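Local coordinates for putative histidinol-phosphate aminotransferase (Erwinia carotovora atroseptica, PDB 3LY1), which probably acts as a pyridoxal-phosphate-dependent aminotransferase related to the histidinol-phosphate aminotransferases, at residues 288-299 and 321-332; 80-88 and 231-239. One frame throughout, in Å; residues are numbered along the deposited sequence.

Interaction 1. Residues 288-299 and 321-332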
loop_
_atom_site.group_PDB
_atom_site.type_symbol
_atom_site.label_atom_id
_atom_site.label_comp_id
_atom_site.label_asym_id
_atom_site.label_seq_id
_atom_site.Cartn_x
_atom_site.Cartn_y
_atom_site.Cartn_z
ATOM N N LEU A 288 -24.305 13.872 -19.213
ATOM C CA LEU A 288 -24.251 14.681 -18.006
ATOM C C LEU A 288 -23.045 15.615 -18.062
ATOM O O LEU A 288 -22.055 15.339 -18.748
ATOM C CB LEU A 288 -24.219 13.787 -16.751
ATOM C CG LEU A 288 -25.356 12.768 -16.557
ATOM C CD1 LEU A 288 -25.271 12.025 -15.199
ATOM C CD2 LEU A 288 -26.703 13.452 -16.644
ATOM N N PRO A 289 -23.121 16.755 -17.359
ATOM C CA PRO A 289 -21.958 17.652 -17.384
ATOM C C PRO A 289 -20.745 16.909 -16.790
ATOM O O PRO A 289 -20.887 16.092 -15.844
ATOM C CB PRO A 289 -22.382 18.827 -16.513
ATOM C CG PRO A 289 -23.870 18.764 -16.441
ATOM C CD PRO A 289 -24.254 17.308 -16.603
ATOM N N SER A 290 -19.603 17.116 -17.412
ATOM C CA SER A 290 -18.377 16.394 -17.124
ATOM C C SER A 290 -17.433 17.387 -16.489
ATOM O O SER A 290 -17.074 18.384 -17.104
ATOM C CB SER A 290 -17.765 15.863 -18.436
ATOM O OG SER A 290 -16.478 15.327 -18.239
ATOM N N GLU A 291 -17.082 17.144 -15.237
ATOM C CA GLU A 291 -16.162 17.999 -14.507
ATOM C C GLU A 291 -14.871 17.258 -14.118
ATOM O O GLU A 291 -13.967 17.871 -13.526
ATOM C CB GLU A 291 -16.847 18.537 -13.251
ATOM C CG GLU A 291 -18.035 19.389 -13.560
ATOM C CD GLU A 291 -17.702 20.653 -14.347
ATOM O OE1 GLU A 291 -16.586 21.193 -14.219
ATOM O OE2 GLU A 291 -18.575 21.118 -15.110
ATOM N N GLY A 292 -14.819 15.964 -14.450
ATOM C CA GLY A 292 -13.651 15.107 -14.280
ATOM C C GLY A 292 -13.001 14.787 -15.636
ATOM O O GLY A 292 -13.082 15.580 -16.557
ATOM N N ASN A 293 -12.385 13.611 -15.749
ATOM C CA ASN A 293 -11.721 13.164 -16.991
ATOM C C ASN A 293 -12.486 12.000 -17.656
ATOM O O ASN A 293 -11.894 11.060 -18.200
ATOM C CB ASN A 293 -10.226 12.848 -16.732
ATOM C CG ASN A 293 -9.993 11.688 -15.765
ATOM O OD1 ASN A 293 -10.913 11.210 -15.118
ATOM N ND2 ASN A 293 -8.734 11.225 -15.685
ATOM N N PHE A 294 -13.818 12.085 -17.599
ATOM C CA PHE A 294 -14.713 11.078 -18.190
ATOM C C PHE A 294 -16.108 11.672 -18.418
ATOM O O PHE A 294 -16.435 12.702 -17.832
ATOM C CB PHE A 294 -14.848 9.851 -17.284
ATOM C CG PHE A 294 -15.232 10.195 -15.842
ATOM C CD1 PHE A 294 -14.253 10.530 -14.919
ATOM C CD2 PHE A 294 -16.548 10.169 -15.432
ATOM C CE1 PHE A 294 -14.577 10.847 -13.611
ATOM C CE2 PHE A 294 -16.898 10.459 -14.114
ATOM C CZ PHE A 294 -15.908 10.819 -13.206
ATOM N N VAL A 295 -16.914 11.033 -19.271
ATOM C CA VAL A 295 -18.245 11.524 -19.585
ATOM C C VAL A 295 -19.214 10.363 -19.433
ATOM O O VAL A 295 -18.914 9.199 -19.835
ATOM C CB VAL A 295 -18.314 12.116 -21.040
ATOM C CG1 VAL A 295 -19.810 12.456 -21.471
ATOM C CG2 VAL A 295 -17.407 13.315 -21.199
ATOM N N PHE A 296 -20.347 10.653 -18.808
ATOM C CA PHE A 296 -21.392 9.673 -18.635
ATOM C C PHE A 296 -22.458 10.057 -19.649
ATOM O O PHE A 296 -22.950 11.177 -19.637
ATOM C CB PHE A 296 -21.907 9.705 -17.192
ATOM C CG PHE A 296 -22.553 8.420 -16.719
ATOM C CD1 PHE A 296 -21.838 7.230 -16.673
ATOM C CD2 PHE A 296 -23.846 8.440 -16.207
ATOM C CE1 PHE A 296 -22.419 6.053 -16.167
ATOM C CE2 PHE A 296 -24.438 7.252 -15.695
ATOM C CZ PHE A 296 -23.724 6.081 -15.680
ATOM N N HIS A 297 -22.746 9.166 -20.588
ATOM C CA HIS A 297 -23.792 9.416 -21.597
ATOM C C HIS A 297 -24.733 8.236 -21.798
ATOM O O HIS A 297 -24.416 7.081 -21.439
ATOM C CB HIS A 297 -23.207 9.889 -22.919
ATOM C CG HIS A 297 -22.544 8.827 -23.758
ATOM N ND1 HIS A 297 -23.248 8.019 -24.625
ATOM C CD2 HIS A 297 -21.234 8.515 -23.938
ATOM C CE1 HIS A 297 -22.400 7.243 -25.295
ATOM N NE2 HIS A 297 -21.167 7.526 -24.898
ATOM N N GLN A 298 -25.891 8.567 -22.372
ATOM C CA GLN A 298 -26.964 7.623 -22.561
ATOM C C GLN A 298 -26.751 6.820 -23.831
ATOM O O GLN A 298 -26.028 7.244 -24.737
ATOM C CB GLN A 298 -28.305 8.374 -22.623
ATOM C CG GLN A 298 -29.504 7.513 -22.300
ATOM C CD GLN A 298 -30.824 8.300 -22.352
ATOM O OE1 GLN A 298 -30.869 9.465 -21.996
ATOM N NE2 GLN A 298 -31.887 7.647 -22.804
ATOM N N LEU A 299 -27.338 5.628 -23.855
ATOM C CA LEU A 299 -27.339 4.778 -25.037
ATOM C C LEU A 299 -28.758 4.404 -25.403
ATOM O O LEU A 299 -29.621 4.271 -24.516
ATOM C CB LEU A 299 -26.540 3.506 -24.799
ATOM C CG LEU A 299 -25.040 3.696 -24.634
ATOM C CD1 LEU A 299 -24.349 2.409 -24.130
ATOM C CD2 LEU A 299 -24.436 4.199 -25.977
ATOM N N PHE A 321 -22.546 0.338 -14.848
ATOM C CA PHE A 321 -22.792 0.994 -13.569
ATOM C C PHE A 321 -24.284 0.953 -13.205
ATOM O O PHE A 321 -24.985 1.960 -13.312
ATOM C CB PHE A 321 -22.274 2.449 -13.609
ATOM C CG PHE A 321 -20.779 2.555 -13.819
ATOM C CD1 PHE A 321 -19.904 2.442 -12.746
ATOM C CD2 PHE A 321 -20.252 2.722 -15.083
ATOM C CE1 PHE A 321 -18.511 2.508 -12.939
ATOM C CE2 PHE A 321 -18.874 2.797 -15.274
ATOM C CZ PHE A 321 -18.007 2.671 -14.184
ATOM N N PRO A 322 -24.794 -0.228 -12.793
ATOM C CA PRO A 322 -26.173 -0.234 -12.297
ATOM C C PRO A 322 -26.340 0.749 -11.122
ATOM O O PRO A 322 -25.377 1.005 -10.379
ATOM C CB PRO A 322 -26.417 -1.701 -11.881
ATOM C CG PRO A 322 -25.064 -2.265 -11.595
ATOM C CD PRO A 322 -24.121 -1.518 -12.589
ATOM N N PRO A 323 -27.539 1.339 -10.977
ATOM C CA PRO A 323 -28.784 1.128 -11.723
ATOM C C PRO A 323 -28.952 1.938 -13.029
ATOM O O PRO A 323 -30.030 1.892 -13.632
ATOM C CB PRO A 323 -29.844 1.577 -10.719
ATOM C CG PRO A 323 -29.141 2.709 -10.018
ATOM C CD PRO A 323 -27.759 2.203 -9.806
ATOM N N ALA A 324 -27.911 2.637 -13.477
ATOM C CA ALA A 324 -27.994 3.414 -14.721
ATOM C C ALA A 324 -27.680 2.490 -15.891
ATOM O O ALA A 324 -26.632 2.600 -16.538
ATOM C CB ALA A 324 -27.033 4.568 -14.686
ATOM N N ASP A 325 -28.597 1.571 -16.168
ATOM C CA ASP A 325 -28.304 0.446 -17.051
ATOM C C ASP A 325 -28.160 0.823 -18.520
ATOM O O ASP A 325 -27.613 0.044 -19.282
ATOM C CB ASP A 325 -29.382 -0.642 -16.945
ATOM C CG ASP A 325 -29.545 -1.176 -15.516
ATOM O OD1 ASP A 325 -28.540 -1.251 -14.775
ATOM O OD2 ASP A 325 -30.694 -1.514 -15.159
ATOM N N ASN A 326 -28.705 1.968 -18.907
ATOM C CA ASN A 326 -28.687 2.394 -20.308
ATOM C C ASN A 326 -27.701 3.551 -20.530
ATOM O O ASN A 326 -27.882 4.368 -21.443
ATOM C CB ASN A 326 -30.105 2.781 -20.785
ATOM C CG ASN A 326 -31.109 1.617 -20.722
ATOM O OD1 ASN A 326 -30.738 0.459 -20.535
ATOM N ND2 ASN A 326 -32.390 1.939 -20.878
ATOM N N TRP A 327 -26.660 3.603 -19.692
ATOM C CA TRP A 327 -25.642 4.682 -19.716
ATOM C C TRP A 327 -24.266 4.052 -19.758
ATOM O O TRP A 327 -24.086 2.906 -19.286
ATOM C CB TRP A 327 -25.775 5.589 -18.484
ATOM C CG TRP A 327 -27.020 6.438 -18.511
ATOM C CD1 TRP A 327 -28.313 6.003 -18.344
ATOM C CD2 TRP A 327 -27.103 7.846 -18.749
ATOM N NE1 TRP A 327 -29.182 7.063 -18.450
ATOM C CE2 TRP A 327 -28.464 8.200 -18.705
ATOM C CE3 TRP A 327 -26.159 8.848 -18.979
ATOM C CZ2 TRP A 327 -28.893 9.499 -18.900
ATOM C CZ3 TRP A 327 -26.592 10.141 -19.181
ATOM C CH2 TRP A 327 -27.956 10.456 -19.129
ATOM N N CYS A 328 -23.316 4.766 -20.340
ATOM C CA CYS A 328 -21.935 4.328 -20.355
ATOM C C CYS A 328 -20.989 5.456 -19.911
ATOM O O CYS A 328 -21.215 6.640 -20.176
ATOM C CB CYS A 328 -21.511 3.793 -21.735
ATOM S SG CYS A 328 -21.712 4.945 -23.093
ATOM N N ARG A 329 -19.924 5.060 -19.228
ATOM C CA ARG A 329 -18.915 5.979 -18.798
ATOM C C ARG A 329 -17.738 5.797 -19.723
ATOM O O ARG A 329 -17.171 4.683 -19.830
ATOM C CB ARG A 329 -18.480 5.693 -17.345
ATOM C CG ARG A 329 -17.562 6.825 -16.815
ATOM C CD ARG A 329 -16.839 6.425 -15.504
ATOM N NE ARG A 329 -15.862 5.369 -15.785
ATOM C CZ ARG A 329 -15.273 4.623 -14.871
ATOM N NH1 ARG A 329 -15.578 4.773 -13.585
ATOM N NH2 ARG A 329 -14.404 3.695 -15.249
ATOM N N ILE A 330 -17.399 6.873 -20.424
ATOM C CA ILE A 330 -16.344 6.878 -21.393
ATOM C C ILE A 330 -15.221 7.742 -20.843
ATOM O O ILE A 330 -15.404 8.936 -20.677
ATOM C CB ILE A 330 -16.796 7.554 -22.713
ATOM C CG1 ILE A 330 -18.033 6.887 -23.297
ATOM C CG2 ILE A 330 -15.643 7.579 -23.708
ATOM C CD1 ILE A 330 -17.893 5.395 -23.589
ATOM N N SER A 331 -14.063 7.169 -20.528
ATOM C CA SER A 331 -12.938 8.029 -20.088
ATOM C C SER A 331 -12.391 8.896 -21.228
ATOM O O SER A 331 -12.464 8.565 -22.422
ATOM C CB SER A 331 -11.801 7.225 -19.389
ATOM O OG SER A 331 -12.371 6.261 -18.470
ATOM N N LEU A 332 -11.801 10.011 -20.863
ATOM C CA LEU A 332 -11.289 10.909 -21.884
ATOM C C LEU A 332 -9.838 10.562 -22.191
ATOM O O LEU A 332 -8.974 10.616 -21.324
ATOM C CB LEU A 332 -11.483 12.351 -21.478
ATOM C CG LEU A 332 -12.929 12.841 -21.325
ATOM C CD1 LEU A 332 -12.973 14.316 -20.832
ATOM C CD2 LEU A 332 -13.729 12.687 -22.610
#
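F296 and W327 meet on one face of a two-stranded antiparallel sheet. CB of W327 lies over the face of the phenyl ring, 3.5 Å from F296 CZ, while A324 CB and R329 CB border that ring's edge. The indole in turn is covered by Q298, whose CB sits 3.9 Å from the centroid of the W327 six-membered ring; glutamine suits this partly exposed spot because its methylenes cover the indole while its amide can probably reach solvent. On the other face H297 and C328 pair: C328 SG stands over the imidazole, 3.2 Å from H297 NE2. With CG between the backbone N and carbonyl carbon (chi1 75°), the H297 ring folds back so that H297 ND1 donates to Q298 O at 2.9 Å.

Between these two layers of side chains the strands are joined by the antiparallel hydrogen-bonded pairs V295–I330 and H297–C328; I330 N to V295 O and C328 N to H297 O are both 2.8 Å.

R329 projects from the F294 and F296 face, its guanidinium bonded to N152 and a bound citrate. F321 CZ over one guanidinium face and F294 against R329 CD help hold this cationic group in place, consistent with a site that would receive a substrate carboxylate, as in related aminotransferases.

Interaction 2. Residues 80-88 and 231-239; sequences GIRAAIEAY and VIALMGRYV. With EDO (1,2-ethanediol), chain I.
Y238 lies against the helix of residues 80-88 with one ring face turned to the backbone at E86 and A87. Y238 CE2 is 3.7 Å from A87 CA, and E86 CB lies off-centre over the ring. The E86 carboxylate, its plane 78° from that of the ring, brings E86 OE1 to 3.3 Å from Y238 CD1. Alanine suits positions 83 and 87, since a small methyl lets the ring and the following chain come close. The phenol ends at a water, which donates to A87 O and also hydrogen-bonds Y238 OH.

R82 takes hold of the other end of the same residue. R82 NH1 and R82 NH2 both donate to Y238 O, at 2.8 and 2.9 Å, with the acceptor in the guanidinium plane. A bend at chi3 (52°) turns the group toward this carbonyl; NH1 also forms a salt bridge with E86 OE2, and NE pairs with E79. Arginine fits because its several N-H groups can serve a carbonyl and two carboxylates together.

M235, a selenomethionine, inserts as a knob among G80, A83, A84 and A87. Its chain bends at chi3 (60°), and M235 CE comes to 3.7 Å from G80 O. Farther along, Y88 crosses V231 and L234 at about a right angle, with Y88 OH 3.4 Å from V231 CG2. A 1,2-ethanediol, probably from the crystallisation liquor, donates through O1 to Y88 O.

R82, E86 and Y238 also pack against the second subunit. At this dimer interface the contact joins helix 76-88 to helix 229-235 and the residues that follow it, on the large domain of a fold-type I PLP enzyme; the first turn of helix 76-88 carries the cofactor-binding S77 and S78, and its I81 touches PLP.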
loop_
_atom_site.group_PDB
_atom_site.type_symbol
_atom_site.label_atom_id
_atom_site.label_comp_id
_atom_site.label_asym_id
_atom_site.label_seq_id
_atom_site.Cartn_x
_atom_site.Cartn_y
_atom_site.Cartn_z
ATOM N N GLY A 80 -6.986 4.982 1.535
ATOM C CA GLY A 80 -7.654 6.025 2.338
ATOM C C GLY A 80 -9.115 5.783 2.607
ATOM O O GLY A 80 -9.572 5.939 3.746
ATOM N N ILE A 81 -9.840 5.316 1.589
ATOM C CA ILE A 81 -11.249 5.011 1.748
ATOM C C ILE A 81 -11.399 3.859 2.727
ATOM O O ILE A 81 -12.209 3.937 3.654
ATOM C CB ILE A 81 -11.934 4.634 0.412
ATOM C CG1 ILE A 81 -11.822 5.785 -0.590
ATOM C CG2 ILE A 81 -13.403 4.213 0.693
ATOM C CD1 ILE A 81 -12.050 5.398 -2.105
ATOM N N ARG A 82 -10.608 2.805 2.528
ATOM C CA ARG A 82 -10.582 1.668 3.456
ATOM C C ARG A 82 -10.302 2.089 4.890
ATOM O O ARG A 82 -11.061 1.769 5.792
ATOM C CB ARG A 82 -9.602 0.569 3.012
ATOM C CG ARG A 82 -9.760 -0.697 3.889
ATOM C CD ARG A 82 -8.664 -1.755 3.651
ATOM N NE ARG A 82 -7.357 -1.140 3.756
ATOM C CZ ARG A 82 -6.782 -0.770 4.887
ATOM N NH1 ARG A 82 -7.373 -0.949 6.087
ATOM N NH2 ARG A 82 -5.624 -0.176 4.829
ATOM N N ALA A 83 -9.244 2.848 5.100
ATOM C CA ALA A 83 -8.844 3.257 6.432
ATOM C C ALA A 83 -9.885 4.153 7.110
ATOM O O ALA A 83 -10.159 3.980 8.310
ATOM C CB ALA A 83 -7.496 3.958 6.399
ATOM N N ALA A 84 -10.473 5.069 6.331
ATOM C CA ALA A 84 -11.513 5.948 6.820
ATOM C C ALA A 84 -12.691 5.133 7.288
ATOM O O ALA A 84 -13.190 5.362 8.386
ATOM C CB ALA A 84 -11.928 6.979 5.765
ATOM N N ILE A 85 -13.125 4.162 6.489
ATOM C CA ILE A 85 -14.278 3.318 6.864
ATOM C C ILE A 85 -13.943 2.439 8.077
ATOM O O ILE A 85 -14.728 2.339 9.034
ATOM C CB ILE A 85 -14.758 2.426 5.675
ATOM C CG1 ILE A 85 -15.219 3.277 4.472
ATOM C CG2 ILE A 85 -15.857 1.404 6.131
ATOM C CD1 ILE A 85 -16.460 4.062 4.705
ATOM N N GLU A 86 -12.764 1.820 8.074
ATOM C CA GLU A 86 -12.402 0.954 9.216
ATOM C C GLU A 86 -12.328 1.750 10.525
ATOM O O GLU A 86 -12.719 1.266 11.605
ATOM C CB GLU A 86 -11.077 0.196 8.922
ATOM C CG GLU A 86 -11.256 -0.972 7.917
ATOM C CD GLU A 86 -9.992 -1.835 7.785
ATOM O OE1 GLU A 86 -9.170 -1.837 8.723
ATOM O OE2 GLU A 86 -9.822 -2.499 6.754
ATOM N N ALA A 87 -11.823 2.974 10.439
ATOM C CA ALA A 87 -11.637 3.805 11.611
ATOM C C ALA A 87 -12.953 4.187 12.271
ATOM O O ALA A 87 -12.997 4.308 13.490
ATOM C CB ALA A 87 -10.828 5.084 11.254
ATOM N N TYR A 88 -14.014 4.337 11.472
ATOM C CA TYR A 88 -15.302 4.851 11.938
ATOM C C TYR A 88 -16.430 3.820 11.891
ATOM O O TYR A 88 -17.573 4.130 12.226
ATOM C CB TYR A 88 -15.636 6.144 11.185
ATOM C CG TYR A 88 -14.741 7.242 11.684
ATOM C CD1 TYR A 88 -15.041 7.913 12.866
ATOM C CD2 TYR A 88 -13.528 7.513 11.077
ATOM C CE1 TYR A 88 -14.197 8.865 13.390
ATOM C CE2 TYR A 88 -12.684 8.467 11.576
ATOM C CZ TYR A 88 -13.024 9.146 12.752
ATOM O OH TYR A 88 -12.174 10.097 13.274
ATOM N N VAL A 231 -8.516 12.725 13.937
ATOM C CA VAL A 231 -9.101 11.834 12.934
ATOM C C VAL A 231 -8.002 11.120 12.147
ATOM O O VAL A 231 -8.087 9.922 11.892
ATOM C CB VAL A 231 -10.004 12.637 11.983
ATOM C CG1 VAL A 231 -10.518 11.781 10.805
ATOM C CG2 VAL A 231 -11.174 13.306 12.817
ATOM N N ILE A 232 -6.971 11.850 11.743
ATOM C CA ILE A 232 -5.830 11.220 11.105
ATOM C C ILE A 232 -5.188 10.137 12.021
ATOM O O ILE A 232 -4.831 9.054 11.553
ATOM C CB ILE A 232 -4.773 12.259 10.726
ATOM C CG1 ILE A 232 -5.293 13.189 9.625
ATOM C CG2 ILE A 232 -3.453 11.574 10.354
ATOM C CD1 ILE A 232 -5.634 12.487 8.286
ATOM N N ALA A 233 -5.064 10.429 13.315
ATOM C CA ALA A 233 -4.483 9.483 14.254
ATOM C C ALA A 233 -5.303 8.194 14.261
ATOM O O ALA A 233 -4.728 7.103 14.267
ATOM C CB ALA A 233 -4.367 10.094 15.655
ATOM N N LEU A 234 -6.634 8.300 14.217
ATOM C CA LEU A 234 -7.481 7.096 14.211
ATOM C C LEU A 234 -7.341 6.321 12.900
ATOM O O LEU A 234 -7.213 5.089 12.916
ATOM C CB LEU A 234 -8.965 7.413 14.494
ATOM C CG LEU A 234 -9.374 7.798 15.921
ATOM C CD1 LEU A 234 -10.855 8.141 15.932
ATOM C CD2 LEU A 234 -9.072 6.703 16.932
HETATM N N MSE A 235 -7.332 7.024 11.764
HETATM C CA MSE A 235 -7.185 6.386 10.441
HETATM C C MSE A 235 -5.868 5.659 10.312
HETATM O O MSE A 235 -5.801 4.608 9.687
HETATM C CB MSE A 235 -7.296 7.405 9.322
HETATM C CG MSE A 235 -8.666 7.896 9.136
HETATM SE SE MSE A 235 -8.700 9.251 7.704
HETATM C CE MSE A 235 -8.040 8.264 6.210
ATOM N N GLY A 236 -4.835 6.189 10.960
ATOM C CA GLY A 236 -3.514 5.642 10.877
ATOM C C GLY A 236 -3.323 4.300 11.562
ATOM O O GLY A 236 -2.353 3.605 11.276
ATOM N N ARG A 237 -4.272 3.951 12.436
ATOM C CA ARG A 237 -4.260 2.658 13.082
ATOM C C ARG A 237 -4.694 1.531 12.111
ATOM O O ARG A 237 -4.530 0.365 12.425
ATOM C CB ARG A 237 -5.101 2.721 14.368
ATOM C CG ARG A 237 -4.450 3.623 15.457
ATOM C CD ARG A 237 -5.426 4.183 16.510
ATOM N NE ARG A 237 -5.948 3.165 17.399
ATOM C CZ ARG A 237 -5.340 2.710 18.491
ATOM N NH1 ARG A 237 -4.155 3.181 18.861
ATOM N NH2 ARG A 237 -5.927 1.760 19.211
ATOM N N TYR A 238 -5.188 1.890 10.920
ATOM C CA TYR A 238 -5.702 0.940 9.928
ATOM C C TYR A 238 -4.906 0.887 8.644
ATOM O O TYR A 238 -5.349 0.289 7.654
ATOM C CB TYR A 238 -7.196 1.172 9.690
ATOM C CG TYR A 238 -7.920 1.007 10.987
ATOM C CD1 TYR A 238 -8.221 -0.249 11.482
ATOM C CD2 TYR A 238 -8.221 2.098 11.770
ATOM C CE1 TYR A 238 -8.831 -0.407 12.714
ATOM C CE2 TYR A 238 -8.812 1.936 13.005
ATOM C CZ TYR A 238 -9.109 0.689 13.452
ATOM O OH TYR A 238 -9.713 0.560 14.675
ATOM N N VAL A 239 -3.707 1.469 8.679
ATOM C CA VAL A 239 -2.694 1.292 7.628
ATOM C C VAL A 239 -1.395 0.880 8.334
ATOM O O VAL A 239 -1.262 1.057 9.559
ATOM C CB VAL A 239 -2.472 2.561 6.764
ATOM C CG1 VAL A 239 -3.748 2.920 6.011
ATOM C CG2 VAL A 239 -1.965 3.729 7.614
HETATM C C1 EDO I . -18.960 7.499 12.518
HETATM O O1 EDO I . -18.448 6.590 13.520
HETATM C C2 EDO I . -19.613 8.735 13.119
HETATM O O2 EDO I . -18.768 9.375 14.092
HETATM O O HOH W 1 -11.282 3.100 15.326
#

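How the interactions relate
Interactions 1 and 2 lie on opposite sides of the chain's centre, their own centres about 30 Å apart and their nearest atoms about 12 Å apart, so neither touches the other. Both nevertheless approach the bound PLP. From 288-299/321-332, the R329 side chain comes, between nearest atoms, within about 6 Å of the cofactor and about 3 Å of the side chain of N152, one of its binding residues. From 80-88/231-239, I81 touches PLP directly, while G80 is about 8 Å from it between nearest atoms. Interaction 1 thus contributes to the probable substrate side of the site, whereas interaction 2 joins the helix beside the cofactor to the subunit interface.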